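Local coordinates for catalase-3 (Neurospora crassa, PDB 4AJ9), which breaks hydrogen peroxide down to water and dioxygen at a haem iron, protecting the fungal cell from oxidative damage, at the interface of chains A and B. Numbering follows the deposited sequence. Chains: chain A/B, Catalase-3.

The interface of chains A and B. Residues chain A 60, 359-361, 385; chain B 360-361, 385.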
# COMPACT_ATOMS: atom_id res chain seq x y z
N PRO A 60 0.53 9.98 1.76
CA PRO A 60 0.66 10.92 0.64
C PRO A 60 -0.16 12.18 0.88
O PRO A 60 -1.31 12.07 1.33
CB PRO A 60 0.06 10.13 -0.54
CG PRO A 60 0.22 8.68 -0.16
CD PRO A 60 0.05 8.65 1.33
N ARG A 359 -4.23 7.90 -1.23
CA ARG A 359 -3.95 8.66 -0.02
C ARG A 359 -4.12 7.81 1.26
O ARG A 359 -3.34 7.94 2.20
CB ARG A 359 -4.85 9.90 0.01
CG ARG A 359 -4.35 11.02 0.88
CD ARG A 359 -4.79 12.37 0.35
NE ARG A 359 -6.21 12.65 0.54
CZ ARG A 359 -6.77 12.97 1.71
NH1 ARG A 359 -6.03 13.01 2.82
NH2 ARG A 359 -8.07 13.23 1.79
N HIS A 360 -5.11 6.93 1.26
CA HIS A 360 -5.40 6.07 2.40
C HIS A 360 -5.02 4.60 2.19
O HIS A 360 -5.18 3.78 3.09
CB HIS A 360 -6.88 6.17 2.80
CG HIS A 360 -7.26 7.51 3.35
ND1 HIS A 360 -6.82 7.96 4.58
CD2 HIS A 360 -8.03 8.50 2.84
CE1 HIS A 360 -7.31 9.17 4.81
NE2 HIS A 360 -8.04 9.52 3.77
N ARG A 361 -4.53 4.25 1.00
CA ARG A 361 -3.95 2.92 0.77
C ARG A 361 -4.90 1.76 1.11
O ARG A 361 -4.47 0.75 1.64
CB ARG A 361 -2.67 2.75 1.59
CG ARG A 361 -1.41 3.25 0.92
CD ARG A 361 -1.38 4.77 0.89
NE ARG A 361 -0.09 5.32 0.46
CZ ARG A 361 0.32 5.38 -0.80
NH1 ARG A 361 -0.45 4.92 -1.77
NH2 ARG A 361 1.50 5.90 -1.10
N GLN A 385 -8.63 -3.76 3.11
CA GLN A 385 -7.62 -3.39 4.10
C GLN A 385 -8.24 -2.62 5.25
O GLN A 385 -9.02 -1.69 5.04
CB GLN A 385 -6.51 -2.50 3.49
CG GLN A 385 -5.50 -3.22 2.62
CD GLN A 385 -4.65 -4.24 3.38
OE1 GLN A 385 -4.71 -4.33 4.61
NE2 GLN A 385 -3.86 -5.01 2.65
N HIS B 360 -1.13 -5.79 6.21
CA HIS B 360 -2.10 -4.75 6.56
C HIS B 360 -1.83 -3.39 5.91
O HIS B 360 -2.63 -2.46 6.04
CB HIS B 360 -2.21 -4.59 8.07
CG HIS B 360 -2.82 -5.77 8.75
ND1 HIS B 360 -4.15 -6.09 8.62
CD2 HIS B 360 -2.28 -6.72 9.55
CE1 HIS B 360 -4.41 -7.19 9.32
NE2 HIS B 360 -3.29 -7.58 9.89
N ARG B 361 -0.70 -3.27 5.22
CA ARG B 361 -0.43 -2.09 4.39
C ARG B 361 -0.47 -0.79 5.18
O ARG B 361 -1.01 0.21 4.73
CB ARG B 361 -1.43 -2.01 3.23
CG ARG B 361 -1.50 -3.28 2.39
CD ARG B 361 -0.96 -3.06 1.00
NE ARG B 361 -0.84 -4.31 0.25
CZ ARG B 361 0.24 -5.08 0.24
NH1 ARG B 361 1.30 -4.73 0.95
NH2 ARG B 361 0.28 -6.20 -0.47
N GLN B 385 -1.06 5.45 8.36
CA GLN B 385 -2.21 5.10 7.54
C GLN B 385 -3.34 4.54 8.41
O GLN B 385 -3.11 3.72 9.29
CB GLN B 385 -1.81 4.07 6.49
CG GLN B 385 -2.56 4.18 5.18
CD GLN B 385 -2.31 5.50 4.46
OE1 GLN B 385 -3.08 6.45 4.60
NE2 GLN B 385 -1.24 5.56 3.67
O HOH W 1 -6.52 -5.51 6.78
O HOH W 2 -4.90 7.35 6.30
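In this haem catalase of the large-subunit type, four copies of the chain make up the deposited assembly, and across a two-fold axis of it the C-terminal end of helix 343-360 in each chain meets the loop carrying Gln385 of the other. The centre of the patch lies about 18 Å from A:His65, the distal haem-pocket histidine.

Water links each imidazole to the opposing glutamine. A:His360 has CG anti to its carbonyl carbon, and its ND1 hydrogen-bonds at 2.7 Å to water 2, which sits in the ring plane at the edge and continues to the atom modelled as B:Gln385 OE1 at 2.6 Å. The twin bridge is looser: water 1 stands 3.1 Å from both B:His360 ND1 and A:Gln385 OE1. If ND1 carries the proton, its N-H would point fairly straight at the water in both copies.

Modelled amide oxygens also crowd main-chain carbonyls at the helix ends. B:Gln385 OE1 is 2.8 Å from A:Arg359 O, and A:Gln385 OE1 is 3.1 Å from B:His360 O. Both partners of each pair can only accept, so these are clashes, and the amides may be modelled with oxygen and nitrogen exchanged; turned over, each NH2 would face both carbonyl and water.

The glutamine amides also pack on the poorly ordered arginines. The B:Gln385 amide crosses the A:Arg361 chain at about a right angle, its plane 89° from the guanidinium. Its NE2 comes 3.4 Å from A:Arg361 NE, two N-H donors facing each other; an oxygen there might accept from NE. On the twin side A:Gln385 CD lies against B:Arg361 CG at 3.4 Å, crossing obliquely. Chi1 is -148° in B:Gln385 and -76° in A:Gln385, so these side chains depart from the two-fold that the backbone keeps.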